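Local coordinates for gala protein type 1, 3 or 4 (Legionella pneumophila subsp. pneumophila, PDB 4XA9) that is a leucine-rich-repeat effector that forms a complex with the N-terminal domain of the effector RavJ and may act as a GTPase-activating protein for small GTPases, at residues T95-N101 with T119-N125; A84-S88 with A110-N114; L50-T56 with N73-I79; C146-D152 with A169-S175. The contacts are given in a common frame with arbitrary orientation. Residues are numbered along the deposited sequence.

How the contacts relate
All four contacts join adjacent repeats of one leucine-rich-repeat horseshoe, parallel strands on the concave face, helices on the convex. Along the chain contact 3 comes first, contacts 2 and 1 interleave, and contact 4 is last. Contacts 1 and 3 (centres about 10 Å apart) share asparagine and backbone hydrogen bonds; contact 1 reaches contact 4 (centres about 15 Å apart) through Asn125 and Asn148. On the helical side, contact 2, its centre about 12 Å from that of contact 1, packs Leu87 and Leu111 on Leu96 and Val98. Contacts 3 and 4 (centres about 23 Å apart) do not touch. RavJ meets contacts 1, 3 and 4, whose turns build its docking surface.

Contact 1. Residues T95-N101 with T119-N125; sequences TLDVSFN and TLYALYN
A parallel strand pair, continued by two matching turns, joins successive leucine-rich repeats in mid-horseshoe. The axes of strands 95-97 and 119-121 approach to 4.7 Å, their directions differing by 5°, pairing Thr95 with Thr119, Leu96 with Leu120 and Asp97 with Tyr121. The backbone hydrogen bonds are Leu96 N to Thr119 O (2.9 Å), Tyr121 N to Leu96 O (2.8 Å) and Val98 N to Tyr121 O (2.8 Å). Water 1 bridges OG1 of Thr95 (3.1 Å) and OG1 of Thr119 (2.7 Å).

Asp97 OD1 takes Ser99 N (2.9 Å), an Asx turn, while its OD2 is hydrogen-bonded to His31 of the RavJ chain; Ser99 OG receives Leu123 N (2.9 Å). Phe100 and Tyr124 have positive phi; Phe100 N donates to Leu123 O (2.8 Å), and Tyr124 CB lies over the Phe100 ring, 3.7 Å from its centroid. The Asn125 amide suits the asparagine ladder by giving and taking: ND2 to Val98 O and Asn101 N to OD1, each 2.9 Å.

Leu96 and Leu120 (both chi1 t, chi2 p) meet at CD2-CD1 4.0 Å and pack against helix 104-113, the crossover of this beta-alpha-beta unit, while strands 71-73 and 142-144 flank the pair.

Contact 2. Residues A84-S88 with A110-N114; sequences AQWLS and ALAAN
Two consecutive helices of the convex side, 80-87 and 104-113, meet through their C-terminal turns, with Gln85 CA 5.1 Å from Ala110 CA and Ser88 CA 5.0 Å from Leu111 CA. Leu111 (chi1 m, chi2 t), which also packs on Leu96 of the sheet, makes the apolar contacts, CD1 to Ala84 CB at 4.2 Å and CD2 to Leu87 CB at 4.4 Å; CD2 also lies in van der Waals contact with Ala84 O (3.6 Å). Ala110 points its methyl at the neighbour, CB reaching Gln85 CA at 3.6 Å; so small a side chain lets the backbones come close.

Polar groups lie at the helix ends. Ser88 (chi1 p) turns OG back to Gln85 O in a very short 2.4 Å hydrogen bond. Water 2 donates to Ala110 O (2.9 Å) and weakly to Ser88 OG (3.4 Å). Asn114 OD1 accepts from Lys116 N.

Small residues, leucines and a water bridge with one weak leg thus join the segments, so shape and apolar fit, rather than directed polar bonds, hold them together.

Contact 3. Residues L50-T56 with N73-I79; sequences LSHNDIT and NISHNNI
Two copies of the same loop, each running from strand to helix, nest like stacked bowls, residues 50-56 against 73-79. His52 and His76 sit where the backbone turns to positive phi. Their rings, both chi1 m, form an offset stack, centroids 4.0 Å apart and planes at 12°, and His76 CB makes a CH-pi contact over one face of the His52 ring, 3.7 Å from its centroid.

Behind them, Asn77 (chi1 m) reaches into the concavity of the loop 50-56. Its ND2 donates to Leu50 O (3.0 Å) and to its own Ile74 O (3.1 Å), and OD1 takes Ile55 N at 2.9 Å, though that oxygen is crowded in the model. Short and two-sided, an asparagine amide can fill such a hollow. Backbone hydrogen bonds fix the spacing: Leu50 N to Asn73 O (2.6 Å), His52 N to Ser75 O (3.0 Å) and Asn78 N to Ile55 O (2.8 Å). On the inner side, Ile55 CG2 rests on Ile74 CD1 (4.2 Å) and Ile79 CG2 (4.4 Å).

Phe24 and Phe100 extend the ring column on its two sides, and Tyr194 of the RavJ chain meets His76 edge-to-face. Such repeat-by-repeat stacking around buried asparagines is the asparagine ladder of leucine-rich-repeat proteins.

Contact 4. Residues C146-D152 with A169-S175; sequences CFNSLED and ASACDVS
This contact belongs to the loops that lead from strand to helix in consecutive leucine-rich repeats, on the side where RavJ docks. Phe147 and Ala171 occupy a first positive-phi corner; Phe147 N donates to Ser170 O (3.0 Å), and the Phe147 ring (chi1 m) brings CD1 to 3.8 Å from Ala171 CB. Ser170 N also points at Cys146 SG, a 3.5 Å sulphur hydrogen bond.

Next comes an inverse gamma turn centred on Ser149, closed weakly by Leu150 N to Asn148 O at 2.7 Å. It places Asn148 O 3.1 Å from Cys172 CA and leads to Glu151 N, which donates to Cys172 O (3.0 Å). Leu150 (chi1 m, chi2 t) plugs the interior, its CD1 3.9 Å from Cys172 SG and 4.1 Å from Ala169 CB; a thiol suits this buried, largely apolar spot.

At the RavJ-facing side Ser149 OG donates to Asp173 OD2 (2.7 Å) and also bonds Asn134 of the RavJ chain, while Asp173 salt-bridges Arg136 of that chain. Asp152 (chi1 m) clasps Ser175, itself an N-cap (chi1 p): OD1 receives Ser175 N at 2.8 Å and OD2 receives Ser175 OG at a very short 2.5 Å. Water 3 accepts from Asp152 N (2.8 Å).

Cys172 takes the place that asparagine holds in Asn148, whose OD1 accepts from Asn125 N; asparagine or cysteine at this position is a hallmark of leucine-rich repeats in general.

Contact 1. Residues T95-N101 with T119-N125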
loop_
_atom_site.group_PDB
_atom_site.type_symbol
_atom_site.label_atom_id
_atom_site.label_comp_id
_atom_site.label_asym_id
_atom_site.label_seq_id
_atom_site.Cartn_x
_atom_site.Cartn_y
_atom_site.Cartn_z
ATOM N N THR A 95 9.203 12.398 14.175
ATOM C CA THR A 95 8.464 11.848 13.037
ATOM C C THR A 95 8.930 10.427 12.783
ATOM O O THR A 95 10.102 10.199 12.488
ATOM C CB THR A 95 8.661 12.689 11.757
ATOM O OG1 THR A 95 8.077 13.983 11.943
ATOM C CG2 THR A 95 7.999 12.016 10.561
ATOM N N LEU A 96 8.017 9.474 12.909
ATOM C CA LEU A 96 8.392 8.064 12.878
ATOM C C LEU A 96 7.499 7.238 11.962
ATOM O O LEU A 96 6.273 7.340 12.024
ATOM C CB LEU A 96 8.344 7.479 14.293
ATOM C CG LEU A 96 8.585 5.979 14.484
ATOM C CD1 LEU A 96 10.015 5.590 14.096
ATOM C CD2 LEU A 96 8.306 5.592 15.933
ATOM N N ASP A 97 8.124 6.420 11.122
ATOM C CA ASP A 97 7.410 5.434 10.323
ATOM C C ASP A 97 7.824 4.027 10.750
ATOM O O ASP A 97 8.957 3.611 10.514
ATOM C CB ASP A 97 7.681 5.651 8.829
ATOM C CG ASP A 97 6.813 4.779 7.941
ATOM O OD1 ASP A 97 6.182 3.842 8.460
ATOM O OD2 ASP A 97 6.766 5.022 6.718
ATOM N N VAL A 98 6.903 3.298 11.377
ATOM C CA VAL A 98 7.158 1.914 11.771
ATOM C C VAL A 98 6.182 0.969 11.080
ATOM O O VAL A 98 5.905 -0.120 11.586
ATOM C CB VAL A 98 7.038 1.704 13.302
ATOM C CG1 VAL A 98 8.203 2.356 14.030
ATOM C CG2 VAL A 98 5.706 2.236 13.820
ATOM N N SER A 99 5.654 1.394 9.935
ATOM C CA SER A 99 4.679 0.591 9.197
ATOM C C SER A 99 5.256 -0.784 8.852
ATOM O O SER A 99 6.463 -0.917 8.660
ATOM C CB SER A 99 4.246 1.322 7.925
ATOM O OG SER A 99 3.729 2.608 8.230
ATOM N N PHE A 100 4.394 -1.797 8.799
ATOM C CA PHE A 100 4.790 -3.146 8.392
ATOM C C PHE A 100 5.937 -3.706 9.231
ATOM O O PHE A 100 6.979 -4.089 8.695
ATOM C CB PHE A 100 5.179 -3.163 6.912
ATOM C CG PHE A 100 4.043 -2.813 5.987
ATOM C CD1 PHE A 100 3.761 -1.489 5.678
ATOM C CD2 PHE A 100 3.249 -3.811 5.439
ATOM C CE1 PHE A 100 2.702 -1.165 4.827
ATOM C CE2 PHE A 100 2.189 -3.496 4.591
ATOM C CZ PHE A 100 1.917 -2.171 4.287
ATOM N N ASN A 101 5.739 -3.750 10.544
ATOM C CA ASN A 101 6.764 -4.269 11.454
ATOM C C ASN A 101 6.198 -5.206 12.514
ATOM O O ASN A 101 6.914 -5.616 13.423
ATOM C CB ASN A 101 7.504 -3.123 12.150
ATOM C CG ASN A 101 8.761 -2.719 11.427
ATOM O OD1 ASN A 101 9.775 -3.421 11.484
ATOM N ND2 ASN A 101 8.722 -1.570 10.766
ATOM N N THR A 119 4.413 12.895 14.712
ATOM C CA THR A 119 3.819 12.181 13.586
ATOM C C THR A 119 4.175 10.701 13.607
ATOM O O THR A 119 5.343 10.342 13.743
ATOM C CB THR A 119 4.275 12.776 12.246
ATOM O OG1 THR A 119 3.792 14.117 12.124
ATOM C CG2 THR A 119 3.766 11.951 11.084
ATOM N N LEU A 120 3.166 9.846 13.470
ATOM C CA LEU A 120 3.391 8.404 13.459
ATOM C C LEU A 120 2.724 7.720 12.270
ATOM O O LEU A 120 1.503 7.794 12.090
ATOM C CB LEU A 120 2.890 7.770 14.762
ATOM C CG LEU A 120 3.004 6.242 14.853
ATOM C CD1 LEU A 120 4.462 5.805 14.807
ATOM C CD2 LEU A 120 2.321 5.699 16.097
ATOM N N TYR A 121 3.539 7.056 11.459
ATOM C CA TYR A 121 3.035 6.176 10.411
ATOM C C TYR A 121 3.177 4.756 10.917
ATOM O O TYR A 121 4.280 4.333 11.280
ATOM C CB TYR A 121 3.804 6.352 9.098
ATOM C CG TYR A 121 3.831 7.771 8.577
ATOM C CD1 TYR A 121 2.839 8.239 7.733
ATOM C CD2 TYR A 121 4.854 8.645 8.936
ATOM C CE1 TYR A 121 2.858 9.532 7.256
ATOM C CE2 TYR A 121 4.885 9.946 8.463
ATOM C CZ TYR A 121 3.883 10.382 7.623
ATOM O OH TYR A 121 3.900 11.672 7.147
ATOM N N ALA A 122 2.073 4.020 10.964
ATOM C CA ALA A 122 2.113 2.673 11.513
ATOM C C ALA A 122 1.160 1.766 10.761
ATOM O O ALA A 122 0.435 0.978 11.368
ATOM C CB ALA A 122 1.773 2.688 13.012
ATOM N N LEU A 123 1.162 1.892 9.440
ATOM C CA LEU A 123 0.302 1.083 8.584
ATOM C C LEU A 123 0.605 -0.393 8.786
ATOM O O LEU A 123 1.761 -0.766 9.005
ATOM C CB LEU A 123 0.498 1.446 7.107
ATOM C CG LEU A 123 0.039 2.801 6.567
ATOM C CD1 LEU A 123 0.928 3.932 7.077
ATOM C CD2 LEU A 123 0.052 2.778 5.045
ATOM N N TYR A 124 -0.436 -1.218 8.687
ATOM C CA TYR A 124 -0.322 -2.682 8.757
ATOM C C TYR A 124 0.598 -3.181 9.873
ATOM O O TYR A 124 1.721 -3.600 9.621
ATOM C CB TYR A 124 0.156 -3.246 7.412
ATOM C CG TYR A 124 -0.086 -4.734 7.288
ATOM C CD1 TYR A 124 -1.369 -5.226 7.078
ATOM C CD2 TYR A 124 0.959 -5.647 7.398
ATOM C CE1 TYR A 124 -1.609 -6.586 6.978
ATOM C CE2 TYR A 124 0.731 -7.014 7.297
ATOM C CZ TYR A 124 -0.557 -7.474 7.088
ATOM O OH TYR A 124 -0.801 -8.827 6.986
ATOM N N ASN A 125 0.115 -3.143 11.108
ATOM C CA ASN A 125 0.935 -3.545 12.238
ATOM C C ASN A 125 0.178 -4.419 13.228
ATOM O O ASN A 125 0.595 -4.556 14.378
ATOM C CB ASN A 125 1.498 -2.310 12.955
ATOM C CG ASN A 125 2.914 -1.972 12.514
ATOM O OD1 ASN A 125 3.783 -2.850 12.437
ATOM N ND2 ASN A 125 3.155 -0.697 12.219
HETATM O O HOH W 1 5.592 14.819 10.231
#

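Contact 2. Residues A84-S88 with A110-N114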
loop_
_atom_site.group_PDB
_atom_site.type_symbol
_atom_site.label_atom_id
_atom_site.label_comp_id
_atom_site.label_asym_id
_atom_site.label_seq_id
_atom_site.Cartn_x
_atom_site.Cartn_y
_atom_site.Cartn_z
ATOM N N ALA A 84 9.424 -1.399 18.760
ATOM C CA ALA A 84 8.609 -0.214 18.985
ATOM C C ALA A 84 8.768 0.304 20.417
ATOM O O ALA A 84 8.812 1.509 20.646
ATOM C CB ALA A 84 7.141 -0.514 18.688
ATOM N N GLN A 85 8.856 -0.605 21.379
ATOM C CA GLN A 85 9.024 -0.203 22.769
ATOM C C GLN A 85 10.306 0.613 22.945
ATOM O O GLN A 85 10.329 1.622 23.654
ATOM C CB GLN A 85 9.037 -1.431 23.683
ATOM C CG GLN A 85 7.668 -2.077 23.850
ATOM C CD GLN A 85 7.726 -3.381 24.622
ATOM O OE1 GLN A 85 8.713 -3.672 25.301
ATOM N NE2 GLN A 85 6.670 -4.181 24.513
ATOM N N TRP A 86 11.350 0.165 22.286
ATOM C CA TRP A 86 12.635 0.802 22.350
ATOM C C TRP A 86 12.696 2.147 21.668
ATOM O O TRP A 86 13.222 3.067 22.182
ATOM C CB TRP A 86 13.792 -0.159 22.027
ATOM C CG TRP A 86 14.135 -0.715 23.322
ATOM C CD1 TRP A 86 13.536 -1.760 23.928
ATOM C CD2 TRP A 86 15.006 -0.119 24.300
ATOM N NE1 TRP A 86 14.007 -1.887 25.188
ATOM C CE2 TRP A 86 14.932 -0.914 25.444
ATOM C CE3 TRP A 86 15.876 0.980 24.288
ATOM C CZ2 TRP A 86 15.684 -0.644 26.603
ATOM C CZ3 TRP A 86 16.644 1.244 25.425
ATOM C CH2 TRP A 86 16.530 0.446 26.574
ATOM N N LEU A 87 12.128 2.213 20.493
ATOM C CA LEU A 87 12.033 3.472 19.772
ATOM C C LEU A 87 11.329 4.528 20.622
ATOM O O LEU A 87 11.609 5.720 20.502
ATOM C CB LEU A 87 11.290 3.282 18.448
ATOM C CG LEU A 87 12.087 2.632 17.317
ATOM C CD1 LEU A 87 11.200 2.401 16.092
ATOM C CD2 LEU A 87 13.272 3.506 16.958
ATOM N N SER A 88 10.423 4.092 21.496
ATOM C CA SER A 88 9.658 5.040 22.300
ATOM C C SER A 88 10.563 5.728 23.314
ATOM O O SER A 88 10.181 6.734 23.914
ATOM C CB SER A 88 8.490 4.351 23.014
ATOM O OG SER A 88 8.939 3.534 24.081
ATOM N N ALA A 110 3.636 1.588 23.830
ATOM C CA ALA A 110 4.834 2.345 24.171
ATOM C C ALA A 110 4.930 3.650 23.379
ATOM O O ALA A 110 5.198 4.709 23.945
ATOM C CB ALA A 110 6.073 1.491 23.936
ATOM N N LEU A 111 4.712 3.573 22.069
ATOM C CA LEU A 111 4.824 4.750 21.218
ATOM C C LEU A 111 3.825 5.832 21.610
ATOM O O LEU A 111 4.127 7.024 21.547
ATOM C CB LEU A 111 4.623 4.369 19.750
ATOM C CG LEU A 111 5.739 3.524 19.152
ATOM C CD1 LEU A 111 5.394 3.136 17.731
ATOM C CD2 LEU A 111 7.066 4.276 19.199
ATOM N N ALA A 112 2.632 5.416 22.021
ATOM C CA ALA A 112 1.589 6.371 22.355
ATOM C C ALA A 112 1.939 7.110 23.640
ATOM O O ALA A 112 1.437 8.207 23.889
ATOM C CB ALA A 112 0.246 5.669 22.487
ATOM N N ALA A 113 2.805 6.508 24.449
ATOM C CA ALA A 113 3.234 7.110 25.710
ATOM C C ALA A 113 4.431 8.042 25.519
ATOM O O ALA A 113 4.805 8.779 26.430
ATOM C CB ALA A 113 3.568 6.025 26.725
ATOM N N ASN A 114 5.028 8.010 24.329
ATOM C CA ASN A 114 6.119 8.919 23.998
ATOM C C ASN A 114 5.615 10.295 23.555
ATOM O O ASN A 114 5.150 10.463 22.426
ATOM C CB ASN A 114 7.003 8.302 22.913
ATOM C CG ASN A 114 8.165 9.198 22.526
ATOM O OD1 ASN A 114 8.454 10.189 23.197
ATOM N ND2 ASN A 114 8.857 8.835 21.454
HETATM O O HOH W 2 6.857 4.897 26.357
#

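Contact 3. Residues L50-T56 with N73-I79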
loop_
_atom_site.group_PDB
_atom_site.type_symbol
_atom_site.label_atom_id
_atom_site.label_comp_id
_atom_site.label_asym_id
_atom_site.label_seq_id
_atom_site.Cartn_x
_atom_site.Cartn_y
_atom_site.Cartn_z
ATOM N N LEU A 50 15.537 3.707 6.596
ATOM C CA LEU A 50 16.031 2.338 6.727
ATOM C C LEU A 50 14.987 1.319 6.287
ATOM O O LEU A 50 15.053 0.153 6.668
ATOM C CB LEU A 50 16.439 2.044 8.171
ATOM C CG LEU A 50 17.580 2.862 8.762
ATOM C CD1 LEU A 50 17.840 2.433 10.197
ATOM C CD2 LEU A 50 18.834 2.702 7.922
ATOM N N SER A 51 14.021 1.759 5.490
ATOM C CA SER A 51 12.872 0.916 5.162
ATOM C C SER A 51 13.257 -0.277 4.296
ATOM O O SER A 51 14.255 -0.233 3.592
ATOM C CB SER A 51 11.790 1.734 4.458
ATOM O OG SER A 51 12.258 2.218 3.211
ATOM N N HIS A 52 12.466 -1.342 4.369
ATOM C CA HIS A 52 12.663 -2.523 3.533
ATOM C C HIS A 52 14.039 -3.161 3.765
ATOM O O HIS A 52 14.836 -3.320 2.842
ATOM C CB HIS A 52 12.482 -2.174 2.053
ATOM C CG HIS A 52 11.115 -1.651 1.713
ATOM N ND1 HIS A 52 10.034 -2.478 1.493
ATOM C CD2 HIS A 52 10.664 -0.386 1.523
ATOM C CE1 HIS A 52 8.974 -1.746 1.198
ATOM N NE2 HIS A 52 9.330 -0.474 1.204
ATOM N N ASN A 53 14.305 -3.517 5.015
ATOM C CA ASN A 53 15.516 -4.235 5.367
ATOM C C ASN A 53 15.154 -5.361 6.320
ATOM O O ASN A 53 13.984 -5.748 6.390
ATOM C CB ASN A 53 16.548 -3.282 5.967
ATOM C CG ASN A 53 17.242 -2.450 4.910
ATOM O OD1 ASN A 53 17.858 -2.994 3.994
ATOM N ND2 ASN A 53 17.130 -1.127 5.015
ATOM N N ASP A 54 16.133 -5.883 7.056
ATOM C CA ASP A 54 15.904 -7.042 7.918
ATOM C C ASP A 54 16.234 -6.741 9.367
ATOM O O ASP A 54 16.717 -7.604 10.098
ATOM C CB ASP A 54 16.735 -8.235 7.442
ATOM C CG ASP A 54 16.409 -8.644 6.022
ATOM O OD1 ASP A 54 15.218 -8.611 5.651
ATOM O OD2 ASP A 54 17.349 -8.987 5.271
ATOM N N ILE A 55 15.988 -5.508 9.779
ATOM C CA ILE A 55 16.334 -5.070 11.124
ATOM C C ILE A 55 15.339 -5.615 12.147
ATOM O O ILE A 55 14.135 -5.662 11.887
ATOM C CB ILE A 55 16.384 -3.532 11.182
ATOM C CG1 ILE A 55 17.380 -3.011 10.139
ATOM C CG2 ILE A 55 16.734 -3.040 12.580
ATOM C CD1 ILE A 55 17.371 -1.508 9.974
ATOM N N THR A 56 15.845 -6.043 13.302
ATOM C CA THR A 56 14.992 -6.529 14.381
ATOM C C THR A 56 15.062 -5.572 15.561
ATOM O O THR A 56 15.666 -4.507 15.461
ATOM C CB THR A 56 15.398 -7.937 14.860
ATOM O OG1 THR A 56 16.594 -7.847 15.647
ATOM C CG2 THR A 56 15.623 -8.875 13.677
ATOM N N ASN A 73 12.407 6.600 9.059
ATOM C CA ASN A 73 11.593 5.614 8.358
ATOM C C ASN A 73 12.226 4.241 8.520
ATOM O O ASN A 73 13.258 3.954 7.912
ATOM C CB ASN A 73 11.458 5.962 6.870
ATOM C CG ASN A 73 10.558 4.987 6.105
ATOM O OD1 ASN A 73 10.146 3.943 6.620
ATOM N ND2 ASN A 73 10.264 5.325 4.859
ATOM N N ILE A 74 11.612 3.393 9.338
ATOM C CA ILE A 74 12.105 2.034 9.492
ATOM C C ILE A 74 10.983 1.041 9.162
ATOM O O ILE A 74 10.926 -0.073 9.688
ATOM C CB ILE A 74 12.688 1.810 10.921
ATOM C CG1 ILE A 74 13.585 0.560 10.950
ATOM C CG2 ILE A 74 11.586 1.812 11.987
ATOM C CD1 ILE A 74 14.405 0.412 12.218
ATOM N N SER A 75 10.105 1.447 8.250
ATOM C CA SER A 75 9.018 0.579 7.813
ATOM C C SER A 75 9.563 -0.650 7.085
ATOM O O SER A 75 10.696 -0.651 6.628
ATOM C CB SER A 75 8.030 1.336 6.912
ATOM O OG SER A 75 8.634 1.792 5.711
ATOM N N HIS A 76 8.747 -1.695 7.014
ATOM C CA HIS A 76 9.093 -2.932 6.313
ATOM C C HIS A 76 10.397 -3.539 6.813
ATOM O O HIS A 76 11.290 -3.879 6.030
ATOM C CB HIS A 76 9.167 -2.691 4.805
ATOM C CG HIS A 76 7.867 -2.262 4.206
ATOM N ND1 HIS A 76 6.928 -3.160 3.746
ATOM C CD2 HIS A 76 7.344 -1.031 3.994
ATOM C CE1 HIS A 76 5.885 -2.501 3.275
ATOM N NE2 HIS A 76 6.112 -1.206 3.411
ATOM N N ASN A 77 10.497 -3.650 8.131
ATOM C CA ASN A 77 11.536 -4.443 8.770
ATOM C C ASN A 77 10.871 -5.491 9.661
ATOM O O ASN A 77 9.753 -5.908 9.382
ATOM C CB ASN A 77 12.491 -3.554 9.562
ATOM C CG ASN A 77 13.495 -2.844 8.663
ATOM O OD1 ASN A 77 14.553 -3.387 8.354
ATOM N ND2 ASN A 77 13.165 -1.625 8.247
ATOM N N ASN A 78 11.542 -5.904 10.732
ATOM C CA ASN A 78 10.974 -6.897 11.640
ATOM C C ASN A 78 11.214 -6.532 13.100
ATOM O O ASN A 78 11.657 -7.370 13.886
ATOM C CB ASN A 78 11.566 -8.281 11.342
ATOM C CG ASN A 78 10.852 -9.405 12.080
ATOM O OD1 ASN A 78 9.641 -9.355 12.301
ATOM N ND2 ASN A 78 11.615 -10.414 12.489
ATOM N N ILE A 79 10.937 -5.286 13.475
ATOM C CA ILE A 79 11.365 -4.828 14.797
ATOM C C ILE A 79 10.395 -5.266 15.888
ATOM O O ILE A 79 10.773 -5.363 17.053
ATOM C CB ILE A 79 11.543 -3.297 14.849
ATOM C CG1 ILE A 79 10.188 -2.582 14.880
ATOM C CG2 ILE A 79 12.431 -2.822 13.686
ATOM C CD1 ILE A 79 10.306 -1.066 15.026
#

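Contact 4. Residues C146-D152 with A169-S175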
loop_
_atom_site.group_PDB
_atom_site.type_symbol
_atom_site.label_atom_id
_atom_site.label_comp_id
_atom_site.label_asym_id
_atom_site.label_seq_id
_atom_site.Cartn_x
_atom_site.Cartn_y
_atom_site.Cartn_z
ATOM N N CYS A 146 -3.534 2.967 8.290
ATOM C CA CYS A 146 -4.118 2.147 7.227
ATOM C C CYS A 146 -3.789 0.670 7.410
ATOM O O CYS A 146 -2.713 0.333 7.888
ATOM C CB CYS A 146 -3.632 2.612 5.854
ATOM S SG CYS A 146 -4.149 4.275 5.420
ATOM N N PHE A 147 -4.732 -0.194 7.039
ATOM C CA PHE A 147 -4.554 -1.649 7.075
ATOM C C PHE A 147 -4.414 -2.194 8.491
ATOM O O PHE A 147 -3.775 -3.224 8.697
ATOM C CB PHE A 147 -3.336 -2.089 6.247
ATOM C CG PHE A 147 -3.266 -1.470 4.875
ATOM C CD1 PHE A 147 -4.253 -1.714 3.933
ATOM C CD2 PHE A 147 -2.187 -0.679 4.518
ATOM C CE1 PHE A 147 -4.185 -1.159 2.669
ATOM C CE2 PHE A 147 -2.110 -0.117 3.251
ATOM C CZ PHE A 147 -3.111 -0.362 2.325
ATOM N N ASN A 148 -5.001 -1.499 9.457
ATOM C CA ASN A 148 -5.130 -2.004 10.823
ATOM C C ASN A 148 -6.607 -2.125 11.183
ATOM O O ASN A 148 -7.363 -1.169 11.021
ATOM C CB ASN A 148 -4.433 -1.090 11.839
ATOM C CG ASN A 148 -2.920 -1.088 11.693
ATOM O OD1 ASN A 148 -2.242 -2.028 12.112
ATOM N ND2 ASN A 148 -2.383 -0.016 11.118
ATOM N N SER A 149 -7.023 -3.284 11.676
ATOM C CA SER A 149 -8.430 -3.471 12.033
ATOM C C SER A 149 -8.767 -2.716 13.317
ATOM O O SER A 149 -8.865 -3.306 14.394
ATOM C CB SER A 149 -8.757 -4.958 12.185
ATOM O OG SER A 149 -10.144 -5.149 12.431
ATOM N N LEU A 150 -8.937 -1.402 13.193
ATOM C CA LEU A 150 -9.220 -0.551 14.343
ATOM C C LEU A 150 -10.658 -0.720 14.805
ATOM O O LEU A 150 -10.956 -0.557 15.985
ATOM C CB LEU A 150 -8.973 0.922 14.009
ATOM C CG LEU A 150 -7.610 1.334 13.455
ATOM C CD1 LEU A 150 -7.618 2.818 13.131
ATOM C CD2 LEU A 150 -6.502 0.996 14.445
ATOM N N GLU A 151 -11.541 -1.022 13.854
ATOM C CA GLU A 151 -12.980 -1.100 14.103
ATOM C C GLU A 151 -13.553 0.226 14.618
ATOM O O GLU A 151 -12.826 1.198 14.817
ATOM C CB GLU A 151 -13.287 -2.243 15.080
ATOM C CG GLU A 151 -12.990 -3.623 14.505
ATOM C CD GLU A 151 -13.283 -4.760 15.474
ATOM O OE1 GLU A 151 -12.858 -4.685 16.649
ATOM O OE2 GLU A 151 -13.945 -5.734 15.054
ATOM N N ASP A 152 -14.868 0.266 14.809
ATOM C CA ASP A 152 -15.545 1.474 15.267
ATOM C C ASP A 152 -15.067 1.903 16.648
ATOM O O ASP A 152 -14.786 3.079 16.876
ATOM C CB ASP A 152 -17.061 1.255 15.285
ATOM C CG ASP A 152 -17.644 1.138 13.892
ATOM O OD1 ASP A 152 -17.251 1.937 13.016
ATOM O OD2 ASP A 152 -18.478 0.240 13.667
ATOM N N ALA A 169 -6.857 6.492 8.145
ATOM C CA ALA A 169 -7.295 5.196 8.643
ATOM C C ALA A 169 -8.124 4.456 7.596
ATOM O O ALA A 169 -9.286 4.118 7.834
ATOM C CB ALA A 169 -8.087 5.369 9.936
ATOM N N SER A 170 -7.514 4.203 6.441
ATOM C CA SER A 170 -8.186 3.492 5.357
ATOM C C SER A 170 -8.014 1.986 5.520
ATOM O O SER A 170 -6.967 1.532 5.972
ATOM C CB SER A 170 -7.645 3.939 3.992
ATOM O OG SER A 170 -7.908 5.312 3.744
ATOM N N ALA A 171 -9.035 1.226 5.130
ATOM C CA ALA A 171 -9.047 -0.230 5.305
ATOM C C ALA A 171 -8.855 -0.594 6.772
ATOM O O ALA A 171 -7.963 -1.374 7.119
ATOM C CB ALA A 171 -7.975 -0.893 4.439
ATOM N N CYS A 172 -9.692 -0.019 7.632
ATOM C CA CYS A 172 -9.567 -0.222 9.070
ATOM C C CYS A 172 -10.837 -0.777 9.710
ATOM O O CYS A 172 -11.009 -0.686 10.929
ATOM C CB CYS A 172 -9.175 1.091 9.759
ATOM S SG CYS A 172 -7.472 1.653 9.415
ATOM N N ASP A 173 -11.712 -1.350 8.887
ATOM C CA ASP A 173 -12.985 -1.915 9.348
ATOM C C ASP A 173 -13.852 -0.888 10.081
ATOM O O ASP A 173 -14.481 -1.197 11.094
ATOM C CB ASP A 173 -12.740 -3.137 10.244
ATOM C CG ASP A 173 -12.188 -4.326 9.471
ATOM O OD1 ASP A 173 -12.623 -4.540 8.322
ATOM O OD2 ASP A 173 -11.309 -5.036 10.002
ATOM N N VAL A 174 -13.893 0.330 9.551
ATOM C CA VAL A 174 -14.716 1.389 10.118
ATOM C C VAL A 174 -16.090 1.436 9.451
ATOM O O VAL A 174 -16.189 1.457 8.220
ATOM C CB VAL A 174 -14.036 2.767 9.964
ATOM C CG1 VAL A 174 -14.954 3.874 10.448
ATOM C CG2 VAL A 174 -12.718 2.796 10.714
ATOM N N SER A 175 -17.151 1.448 10.253
ATOM C CA SER A 175 -18.496 1.627 9.708
ATOM C C SER A 175 -19.007 3.032 10.011
ATOM O O SER A 175 -18.252 3.878 10.476
ATOM C CB SER A 175 -19.464 0.588 10.278
ATOM O OG SER A 175 -19.738 0.857 11.643
HETATM O O HOH W 3 -16.486 -1.776 13.762
#